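Local coordinates for myosin regulatory light chain (Placopecten magellanicus, PDB 3PN7), which probably serves as a calcium-dependent regulator of molluscan muscle myosin and carries a magnesium ion in an EF-hand loop, at residues B[32-37]-B[42-47]; B[100-105]-B[144-149]; B[113-118]-B[128-133]. All blocks are in the same frame, centred on the assembly; numbering follows the deposited sequence.

The three contacts follow the chain as two well-separated groups. Contact 1 comes first and joins the loop after helix 19-32 to the start of helix 42-52, around the magnesium site. Contacts 2 and 3 lie on the opposite side of the chain's centre, each with its centre 40 Å from that of contact 1. Their own centres are 15 Å apart and their residues touch, as in Phe-101 on Leu-117 and Phe-144 on Ile-114. Contact 3, between helices 111-120 and 127-134, falls in sequence between the two segments of contact 2. The layout is that of a two-lobed light chain, the metal in one lobe and contacts 2 and 3 in the other.

Contact 1 of 3, residues B[32-37]-B[42-47]. With MG (magnesium ion), chain G.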
loop_
_atom_site.group_PDB
_atom_site.type_symbol
_atom_site.label_atom_id
_atom_site.label_comp_id
_atom_site.label_asym_id
_atom_site.label_seq_id
_atom_site.Cartn_x
_atom_site.Cartn_y
_atom_site.Cartn_z
ATOM N N ILE B 32 -8.108 2.511 37.550
ATOM C CA ILE B 32 -7.742 1.295 38.264
ATOM C C ILE B 32 -7.273 1.632 39.681
ATOM O O ILE B 32 -7.427 0.832 40.606
ATOM C CB ILE B 32 -6.672 0.489 37.505
ATOM C CG1 ILE B 32 -7.196 0.081 36.133
ATOM C CG2 ILE B 32 -6.303 -0.761 38.260
ATOM C CD1 ILE B 32 -6.101 -0.366 35.196
ATOM N N ASP B 33 -6.714 2.829 39.849
ATOM C CA ASP B 33 -6.302 3.294 41.167
ATOM C C ASP B 33 -7.494 3.804 41.979
ATOM O O ASP B 33 -7.629 5.005 42.233
ATOM C CB ASP B 33 -5.232 4.381 41.050
ATOM C CG ASP B 33 -4.743 4.857 42.405
ATOM O OD1 ASP B 33 -4.149 5.955 42.489
ATOM O OD2 ASP B 33 -4.980 4.130 43.395
ATOM N N GLN B 34 -8.362 2.886 42.385
ATOM C CA GLN B 34 -9.573 3.255 43.109
ATOM C C GLN B 34 -9.236 4.007 44.415
ATOM O O GLN B 34 -10.058 4.742 44.948
ATOM C CB GLN B 34 -10.434 2.008 43.361
ATOM C CG GLN B 34 -10.705 1.145 42.096
ATOM C CD GLN B 34 -11.997 1.531 41.344
ATOM O OE1 GLN B 34 -12.068 2.572 40.667
ATOM N NE2 GLN B 34 -13.016 0.677 41.453
ATOM N N ASN B 35 -8.005 3.836 44.887
ATOM C CA ASN B 35 -7.475 4.496 46.085
ATOM C C ASN B 35 -7.221 5.987 45.932
ATOM O O ASN B 35 -7.211 6.721 46.919
ATOM C CB ASN B 35 -6.117 3.871 46.466
ATOM C CG ASN B 35 -6.260 2.674 47.349
ATOM O OD1 ASN B 35 -5.284 1.983 47.641
ATOM N ND2 ASN B 35 -7.489 2.412 47.792
ATOM N N ARG B 36 -7.009 6.422 44.694
ATOM C CA ARG B 36 -6.553 7.775 44.421
ATOM C C ARG B 36 -5.183 7.892 45.064
ATOM O O ARG B 36 -4.608 8.971 45.183
ATOM C CB ARG B 36 -7.529 8.804 44.982
ATOM C CG ARG B 36 -8.819 8.896 44.188
ATOM C CD ARG B 36 -9.902 9.615 44.962
ATOM N NE ARG B 36 -11.225 9.359 44.407
ATOM C CZ ARG B 36 -12.255 10.186 44.527
ATOM N NH1 ARG B 36 -12.115 11.327 45.182
ATOM N NH2 ARG B 36 -13.424 9.872 43.991
ATOM N N ASP B 37 -4.683 6.732 45.468
ATOM C CA ASP B 37 -3.372 6.557 46.069
ATOM C C ASP B 37 -2.253 7.178 45.248
ATOM O O ASP B 37 -1.343 7.799 45.790
ATOM C CB ASP B 37 -3.100 5.059 46.191
ATOM C CG ASP B 37 -2.315 4.708 47.424
ATOM O OD1 ASP B 37 -1.729 5.621 48.037
ATOM O OD2 ASP B 37 -2.286 3.516 47.781
ATOM N N ILE B 42 -2.936 -4.393 45.368
ATOM C CA ILE B 42 -3.778 -5.560 45.142
ATOM C C ILE B 42 -5.265 -5.266 45.386
ATOM O O ILE B 42 -6.130 -5.833 44.720
ATOM C CB ILE B 42 -3.311 -6.782 45.937
ATOM C CG1 ILE B 42 -4.155 -7.992 45.542
ATOM C CG2 ILE B 42 -3.398 -6.512 47.450
ATOM C CD1 ILE B 42 -3.508 -9.322 45.836
ATOM N N ASN B 43 -5.555 -4.368 46.323
ATOM C CA ASN B 43 -6.934 -3.975 46.604
ATOM C C ASN B 43 -7.581 -3.208 45.443
ATOM O O ASN B 43 -8.752 -3.438 45.115
ATOM C CB ASN B 43 -7.017 -3.137 47.887
ATOM C CG ASN B 43 -6.488 -3.874 49.108
ATOM O OD1 ASN B 43 -6.601 -5.104 49.220
ATOM N ND2 ASN B 43 -5.901 -3.120 50.035
ATOM N N ASP B 44 -6.819 -2.297 44.830
ATOM C CA ASP B 44 -7.277 -1.566 43.650
ATOM C C ASP B 44 -7.614 -2.526 42.533
ATOM O O ASP B 44 -8.639 -2.398 41.863
ATOM C CB ASP B 44 -6.189 -0.616 43.169
ATOM C CG ASP B 44 -6.074 0.613 44.029
ATOM O OD1 ASP B 44 -7.084 1.339 44.155
ATOM O OD2 ASP B 44 -4.971 0.867 44.560
ATOM N N LEU B 45 -6.733 -3.498 42.347
ATOM C CA LEU B 45 -6.874 -4.482 41.286
ATOM C C LEU B 45 -8.101 -5.352 41.536
ATOM O O LEU B 45 -8.936 -5.528 40.638
ATOM C CB LEU B 45 -5.611 -5.345 41.220
ATOM C CG LEU B 45 -4.919 -5.648 39.892
ATOM C CD1 LEU B 45 -4.869 -4.454 38.990
ATOM C CD2 LEU B 45 -3.527 -6.171 40.180
ATOM N N LYS B 46 -8.209 -5.897 42.750
ATOM C CA LYS B 46 -9.386 -6.683 43.137
ATOM C C LYS B 46 -10.665 -5.883 42.917
ATOM O O LYS B 46 -11.639 -6.376 42.338
ATOM C CB LYS B 46 -9.330 -7.072 44.619
ATOM C CG LYS B 46 -8.284 -8.092 45.001
ATOM C CD LYS B 46 -8.632 -8.710 46.356
ATOM C CE LYS B 46 -7.683 -9.827 46.734
ATOM N NZ LYS B 46 -8.257 -10.696 47.805
ATOM N N GLU B 47 -10.655 -4.643 43.401
ATOM C CA GLU B 47 -11.779 -3.736 43.216
ATOM C C GLU B 47 -12.122 -3.561 41.738
ATOM O O GLU B 47 -13.278 -3.725 41.337
ATOM C CB GLU B 47 -11.490 -2.373 43.851
ATOM C CG GLU B 47 -12.749 -1.632 44.194
ATOM C CD GLU B 47 -13.713 -2.509 45.002
ATOM O OE1 GLU B 47 -13.258 -3.151 45.975
ATOM O OE2 GLU B 47 -14.913 -2.577 44.647
HETATM MG MG MG G . -4.102 2.944 45.335
#
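Asp-44 reaches from the first turn of helix 42-52 into the loop 32-37 and closes the EF-hand metal site, its two carboxylate oxygens taking separate tasks. Asp-44 OD2 binds magnesium at 2.4 Å. Asp-44 OD1 accepts a hydrogen bond from Asn-35 N at 2.8 Å, through the syn lone pair and with a bent N-H...O angle of 140°; Gln-34 N lies 2.7 Å from the same Asp-44 OD1. This is the tight part of the contact, and both Asp-33 and Asp-44 are buried in it. Ile-32 O comes within 3.2 Å of Asp-44 CB. Asp-33 has CG anti to its backbone N (chi1 -178°), which brings Asp-33 OD2 to 2.4 Å from the magnesium, while its OD1 accepts from Gly-38 N. The Asp-33 and Asp-44 carboxylates lie side by side with planes 84° apart, two negative groups that the cation probably makes tolerable to one another. Asn-35 and the carbonyl oxygen of Phe-39 also belong to the site. Asp-37, a ligand in another structure of this protein, is not bound to the metal here. Also buried, Ile-32 and Leu-45 run alongside each other, Ile-32 CG2 lying 4.0 Å from Leu-45 CD1, and both pack on Ile-40 and on apolar side chains of another protein chain. The loose side is the exposed one, where Gln-34 and Glu-47 cross at about a right angle and Gln-34 CG lies 4.0 Å from Glu-47 CG.

Contact 2 of 3, residues B[100-105]-B[144-149]; sequences MFDELD and FDYVRF
Asp-102 and Tyr-146 are the residues where the two backbones come nearest, yet their CA atoms remain 10.0 Å apart, a gap bridged by side chains alone. The setting resembles a pair of EF-hands whose loops are joined by short antiparallel strands: Asp-102 begins a type I turn to Asp-105 in the loop after helix 91-99, and Tyr-146 opens helix 146-154 just after strand 143-144, which pairs antiparallel with strand 109-110. Tyr-146 OH donates to Asp-102 OD2 at 2.7 Å, meeting the anti lone pair. A chi1 of 67° sets CG of Tyr-146 between its backbone N and carbonyl carbon and aims the ring at the loop, where Phe-98 meets it with nearly parallel planes. The carboxylate is held further by backbone donors, Lys-107 N to OD2 and Thr-106 N to OD1, so a phenol and two amides serve a buried acidic group that binds no metal in this model. A phenylalanine in place of Tyr-146 would probably keep much of the ring packing but leave Asp-102 OD2 without its phenolic donor. Asp-105 comes only to the margin, its OD1 paired with Lys-107 NZ. At the helix start, Asp-145 is the N-cap: Asp-145 OD1 receives Arg-148 N at 3.2 Å in a nearly straight bond of 171°, approached from above the carboxylate plane. Across the contact itself, Asp-102 OD2 lies in the plane of the Tyr-146 ring, at its edge, and the carboxylate plane stands 77° from that ring.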
loop_
_atom_site.group_PDB
_atom_site.type_symbol
_atom_site.label_atom_id
_atom_site.label_comp_id
_atom_site.label_asym_id
_atom_site.label_seq_id
_atom_site.Cartn_x
_atom_site.Cartn_y
_atom_site.Cartn_z
ATOM N N MET B 100 -8.381 1.316 2.798
ATOM C CA MET B 100 -7.432 1.601 1.743
ATOM C C MET B 100 -7.439 0.563 0.624
ATOM O O MET B 100 -7.051 0.863 -0.508
ATOM C CB MET B 100 -6.037 1.610 2.359
ATOM C CG MET B 100 -5.155 2.670 1.828
ATOM S SD MET B 100 -5.658 4.193 2.597
ATOM C CE MET B 100 -4.764 4.011 4.144
ATOM N N PHE B 101 -7.839 -0.663 0.960
ATOM C CA PHE B 101 -7.792 -1.775 0.020
ATOM C C PHE B 101 -9.210 -2.203 -0.337
ATOM O O PHE B 101 -9.421 -3.238 -0.981
ATOM C CB PHE B 101 -7.004 -2.955 0.614
ATOM C CG PHE B 101 -5.604 -2.594 1.046
ATOM C CD1 PHE B 101 -5.339 -2.249 2.359
ATOM C CD2 PHE B 101 -4.560 -2.585 0.133
ATOM C CE1 PHE B 101 -4.048 -1.912 2.758
ATOM C CE2 PHE B 101 -3.272 -2.260 0.519
ATOM C CZ PHE B 101 -3.013 -1.906 1.833
ATOM N N ASP B 102 -10.173 -1.392 0.093
ATOM C CA ASP B 102 -11.601 -1.650 -0.123
ATOM C C ASP B 102 -12.191 -0.428 -0.847
ATOM O O ASP B 102 -12.908 0.382 -0.262
ATOM C CB ASP B 102 -12.296 -1.905 1.228
ATOM C CG ASP B 102 -13.830 -2.049 1.111
ATOM O OD1 ASP B 102 -14.338 -2.239 -0.012
ATOM O OD2 ASP B 102 -14.522 -1.992 2.156
ATOM N N GLU B 103 -11.840 -0.294 -2.121
ATOM C CA GLU B 103 -12.150 0.896 -2.903
ATOM C C GLU B 103 -13.634 1.243 -2.840
ATOM O O GLU B 103 -14.005 2.387 -2.567
ATOM C CB GLU B 103 -11.732 0.664 -4.354
ATOM C CG GLU B 103 -10.553 1.507 -4.818
ATOM C CD GLU B 103 -10.993 2.869 -5.339
ATOM O OE1 GLU B 103 -11.488 2.938 -6.493
ATOM O OE2 GLU B 103 -10.851 3.865 -4.592
ATOM N N LEU B 104 -14.470 0.237 -3.086
ATOM C CA LEU B 104 -15.916 0.404 -3.130
ATOM C C LEU B 104 -16.593 0.383 -1.758
ATOM O O LEU B 104 -17.822 0.341 -1.679
ATOM C CB LEU B 104 -16.536 -0.674 -4.019
ATOM C CG LEU B 104 -15.909 -0.790 -5.410
ATOM C CD1 LEU B 104 -16.296 -2.102 -6.075
ATOM C CD2 LEU B 104 -16.283 0.395 -6.286
ATOM N N ASP B 105 -15.801 0.388 -0.685
ATOM C CA ASP B 105 -16.338 0.492 0.675
ATOM C C ASP B 105 -17.373 -0.594 0.999
ATOM O O ASP B 105 -18.425 -0.307 1.562
ATOM C CB ASP B 105 -16.962 1.878 0.889
ATOM C CG ASP B 105 -16.916 2.328 2.342
ATOM O OD1 ASP B 105 -16.163 1.727 3.146
ATOM O OD2 ASP B 105 -17.630 3.295 2.677
ATOM N N PHE B 144 -13.390 -11.534 4.167
ATOM C CA PHE B 144 -12.806 -11.192 5.443
ATOM C C PHE B 144 -13.497 -9.939 5.986
ATOM O O PHE B 144 -13.361 -8.850 5.429
ATOM C CB PHE B 144 -11.304 -10.960 5.232
ATOM C CG PHE B 144 -10.541 -10.568 6.475
ATOM C CD1 PHE B 144 -10.040 -11.530 7.332
ATOM C CD2 PHE B 144 -10.263 -9.238 6.743
ATOM C CE1 PHE B 144 -9.314 -11.178 8.453
ATOM C CE2 PHE B 144 -9.529 -8.879 7.866
ATOM C CZ PHE B 144 -9.055 -9.847 8.716
ATOM N N ASP B 145 -14.231 -10.104 7.084
ATOM C CA ASP B 145 -14.949 -9.001 7.730
ATOM C C ASP B 145 -13.990 -8.154 8.563
ATOM O O ASP B 145 -13.786 -8.415 9.749
ATOM C CB ASP B 145 -16.037 -9.564 8.634
ATOM C CG ASP B 145 -16.982 -8.497 9.160
ATOM O OD1 ASP B 145 -16.623 -7.295 9.129
ATOM O OD2 ASP B 145 -18.092 -8.873 9.607
ATOM N N TYR B 146 -13.404 -7.131 7.956
ATOM C CA TYR B 146 -12.374 -6.396 8.664
ATOM C C TYR B 146 -12.857 -5.448 9.756
ATOM O O TYR B 146 -12.104 -5.148 10.681
ATOM C CB TYR B 146 -11.441 -5.679 7.697
ATOM C CG TYR B 146 -12.024 -4.547 6.887
ATOM C CD1 TYR B 146 -12.248 -3.301 7.452
ATOM C CD2 TYR B 146 -12.270 -4.702 5.520
ATOM C CE1 TYR B 146 -12.747 -2.236 6.684
ATOM C CE2 TYR B 146 -12.756 -3.656 4.742
ATOM C CZ TYR B 146 -12.998 -2.429 5.331
ATOM O OH TYR B 146 -13.472 -1.402 4.564
ATOM N N VAL B 147 -14.088 -4.956 9.641
ATOM C CA VAL B 147 -14.686 -4.190 10.731
ATOM C C VAL B 147 -14.769 -5.052 11.996
ATOM O O VAL B 147 -14.350 -4.650 13.073
ATOM C CB VAL B 147 -16.088 -3.673 10.356
ATOM C CG1 VAL B 147 -16.741 -2.971 11.555
ATOM C CG2 VAL B 147 -15.994 -2.742 9.149
ATOM N N ARG B 148 -15.293 -6.256 11.847
ATOM C CA ARG B 148 -15.407 -7.181 12.962
ATOM C C ARG B 148 -14.034 -7.683 13.434
ATOM O O ARG B 148 -13.798 -7.881 14.629
ATOM C CB ARG B 148 -16.277 -8.357 12.541
ATOM C CG ARG B 148 -16.655 -9.284 13.661
ATOM C CD ARG B 148 -17.572 -10.363 13.124
ATOM N NE ARG B 148 -18.029 -11.273 14.166
ATOM C CZ ARG B 148 -18.488 -12.494 13.920
ATOM N NH1 ARG B 148 -18.531 -12.939 12.665
ATOM N NH2 ARG B 148 -18.894 -13.270 14.918
ATOM N N PHE B 149 -13.121 -7.894 12.493
ATOM C CA PHE B 149 -11.765 -8.294 12.852
ATOM C C PHE B 149 -11.120 -7.217 13.733
ATOM O O PHE B 149 -10.476 -7.526 14.727
ATOM C CB PHE B 149 -10.931 -8.562 11.592
ATOM C CG PHE B 149 -9.481 -8.838 11.864
ATOM C CD1 PHE B 149 -9.047 -10.120 12.163
ATOM C CD2 PHE B 149 -8.547 -7.813 11.810
ATOM C CE1 PHE B 149 -7.707 -10.380 12.411
ATOM C CE2 PHE B 149 -7.209 -8.059 12.047
ATOM C CZ PHE B 149 -6.783 -9.343 12.352
#

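Contact 3 of 3, residues B[113-118]-B[128-133]; sequences YIKDLL and DEMRMT
Met-130 carries this contact, its side chain folding from helix 127-134 onto helix 111-120 where the CA atoms of Lys-115 and Met-130 come within 7.9 Å. Both helices belong to the lobe away from the magnesium site; their places in the chain, 111-120 after one loop and strand and 127-134 ahead of the next, are consistent with the packing between two EF-hand-like units. With chi1 -68° and further bends at chi2 and chi3, the thioether curls over the other helix instead of running out straight. The terminal methyl Met-130 CE rests 3.8 Å from Lys-115 O and 4.0 Å from Lys-115 CB, while Met-130 SD, one bond back, lies 4.1 Å from Leu-118 CB. Met-130 thus spans two positions one turn apart on the facing helix. The Met-130 and Lys-115 side chains cross obliquely; beyond CG the lysine runs on extended. Leu-118 points toward helix 127-134, packs on Phe-134, and touches an apolar side chain of another protein chain. Thr-133 also turns toward the facing helix, but its hydroxyl is spent locally: Thr-133 OG1 donates to Glu-129 O at 2.7 Å from one face of that carbonyl's plane, and Thr-133 N reaches the same oxygen from the other face. Between 113-118 and 128-133, then, the join rests on the sulfur and methyl of Met-130, and the Lys-115 amine adds a cation-pi contact to Phe-134 farther along helix 127-134.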
loop_
_atom_site.group_PDB
_atom_site.type_symbol
_atom_site.label_atom_id
_atom_site.label_comp_id
_atom_site.label_asym_id
_atom_site.label_seq_id
_atom_site.Cartn_x
_atom_site.Cartn_y
_atom_site.Cartn_z
ATOM N N TYR B 113 -7.020 -11.857 -1.031
ATOM C CA TYR B 113 -6.362 -10.557 -1.166
ATOM C C TYR B 113 -5.650 -10.176 0.141
ATOM O O TYR B 113 -4.463 -9.867 0.142
ATOM C CB TYR B 113 -7.406 -9.499 -1.536
ATOM C CG TYR B 113 -6.890 -8.108 -1.843
ATOM C CD1 TYR B 113 -5.640 -7.906 -2.419
ATOM C CD2 TYR B 113 -7.679 -6.988 -1.571
ATOM C CE1 TYR B 113 -5.186 -6.609 -2.718
ATOM C CE2 TYR B 113 -7.246 -5.710 -1.859
ATOM C CZ TYR B 113 -5.998 -5.521 -2.421
ATOM O OH TYR B 113 -5.580 -4.244 -2.699
ATOM N N ILE B 114 -6.368 -10.202 1.263
ATOM C CA ILE B 114 -5.725 -9.866 2.535
ATOM C C ILE B 114 -4.621 -10.861 2.952
ATOM O O ILE B 114 -3.623 -10.484 3.559
ATOM C CB ILE B 114 -6.751 -9.652 3.677
ATOM C CG1 ILE B 114 -6.024 -9.082 4.891
ATOM C CG2 ILE B 114 -7.520 -10.940 3.997
ATOM C CD1 ILE B 114 -5.398 -7.709 4.625
ATOM N N LYS B 115 -4.778 -12.129 2.603
ATOM C CA LYS B 115 -3.713 -13.085 2.870
ATOM C C LYS B 115 -2.467 -12.738 2.072
ATOM O O LYS B 115 -1.354 -12.771 2.592
ATOM C CB LYS B 115 -4.170 -14.515 2.591
ATOM C CG LYS B 115 -5.140 -15.021 3.634
ATOM C CD LYS B 115 -5.203 -16.539 3.653
ATOM C CE LYS B 115 -6.145 -17.022 4.746
ATOM N NZ LYS B 115 -5.992 -18.482 4.997
ATOM N N ASP B 116 -2.662 -12.375 0.813
ATOM C CA ASP B 116 -1.549 -12.038 -0.067
ATOM C C ASP B 116 -0.828 -10.800 0.449
ATOM O O ASP B 116 0.400 -10.803 0.589
ATOM C CB ASP B 116 -2.054 -11.823 -1.501
ATOM C CG ASP B 116 -0.921 -11.624 -2.506
ATOM O OD1 ASP B 116 0.201 -12.112 -2.259
ATOM O OD2 ASP B 116 -1.162 -10.985 -3.552
ATOM N N LEU B 117 -1.583 -9.745 0.751
ATOM C CA LEU B 117 -0.981 -8.520 1.297
ATOM C C LEU B 117 -0.129 -8.799 2.541
ATOM O O LEU B 117 0.972 -8.261 2.704
ATOM C CB LEU B 117 -2.060 -7.497 1.655
ATOM C CG LEU B 117 -2.933 -6.929 0.536
ATOM C CD1 LEU B 117 -4.205 -6.301 1.126
ATOM C CD2 LEU B 117 -2.151 -5.886 -0.209
ATOM N N LEU B 118 -0.650 -9.630 3.430
ATOM C CA LEU B 118 -0.058 -9.798 4.751
ATOM C C LEU B 118 1.198 -10.646 4.636
ATOM O O LEU B 118 2.219 -10.361 5.258
ATOM C CB LEU B 118 -1.056 -10.488 5.688
ATOM C CG LEU B 118 -1.786 -9.759 6.838
ATOM C CD1 LEU B 118 -1.933 -8.295 6.621
ATOM C CD2 LEU B 118 -3.130 -10.386 7.112
ATOM N N ASP B 128 3.560 -18.943 10.916
ATOM C CA ASP B 128 2.975 -18.940 12.254
ATOM C C ASP B 128 2.147 -17.662 12.523
ATOM O O ASP B 128 1.057 -17.725 13.101
ATOM C CB ASP B 128 4.056 -19.121 13.324
ATOM C CG ASP B 128 4.805 -20.456 13.191
ATOM O OD1 ASP B 128 4.157 -21.503 12.957
ATOM O OD2 ASP B 128 6.051 -20.449 13.308
ATOM N N GLU B 129 2.642 -16.507 12.089
ATOM C CA GLU B 129 1.831 -15.297 12.192
ATOM C C GLU B 129 0.545 -15.426 11.366
ATOM O O GLU B 129 -0.533 -15.080 11.845
ATOM C CB GLU B 129 2.631 -14.055 11.822
ATOM C CG GLU B 129 3.660 -13.690 12.882
ATOM C CD GLU B 129 4.640 -12.633 12.393
ATOM O OE1 GLU B 129 4.966 -12.630 11.181
ATOM O OE2 GLU B 129 5.088 -11.811 13.228
ATOM N N MET B 130 0.657 -15.968 10.152
ATOM C CA MET B 130 -0.516 -16.233 9.322
ATOM C C MET B 130 -1.523 -17.153 10.030
ATOM O O MET B 130 -2.721 -16.872 10.054
ATOM C CB MET B 130 -0.112 -16.819 7.958
ATOM C CG MET B 130 0.625 -15.833 7.044
ATOM S SD MET B 130 -0.373 -14.354 6.700
ATOM C CE MET B 130 -1.660 -14.981 5.633
ATOM N N ARG B 131 -1.039 -18.242 10.623
ATOM C CA ARG B 131 -1.936 -19.206 11.255
ATOM C C ARG B 131 -2.716 -18.625 12.440
ATOM O O ARG B 131 -3.919 -18.837 12.559
ATOM C CB ARG B 131 -1.181 -20.471 11.695
ATOM C CG ARG B 131 -2.105 -21.553 12.312
ATOM C CD ARG B 131 -1.307 -22.692 12.950
ATOM N NE ARG B 131 -0.515 -22.232 14.087
ATOM C CZ ARG B 131 0.811 -22.104 14.083
ATOM N NH1 ARG B 131 1.510 -22.411 13.001
ATOM N NH2 ARG B 131 1.440 -21.674 15.172
ATOM N N MET B 132 -2.028 -17.904 13.313
ATOM C CA MET B 132 -2.662 -17.338 14.496
ATOM C C MET B 132 -3.571 -16.172 14.130
ATOM O O MET B 132 -4.524 -15.875 14.840
ATOM C CB MET B 132 -1.614 -16.878 15.505
ATOM C CG MET B 132 -0.748 -18.000 16.064
ATOM S SD MET B 132 0.597 -17.306 17.032
ATOM C CE MET B 132 1.785 -18.646 16.997
ATOM N N THR B 133 -3.264 -15.496 13.029
ATOM C CA THR B 133 -4.097 -14.394 12.576
ATOM C C THR B 133 -5.473 -14.897 12.126
ATOM O O THR B 133 -6.494 -14.397 12.568
ATOM C CB THR B 133 -3.410 -13.591 11.456
ATOM O OG1 THR B 133 -2.246 -12.940 11.986
ATOM C CG2 THR B 133 -4.354 -12.530 10.896
#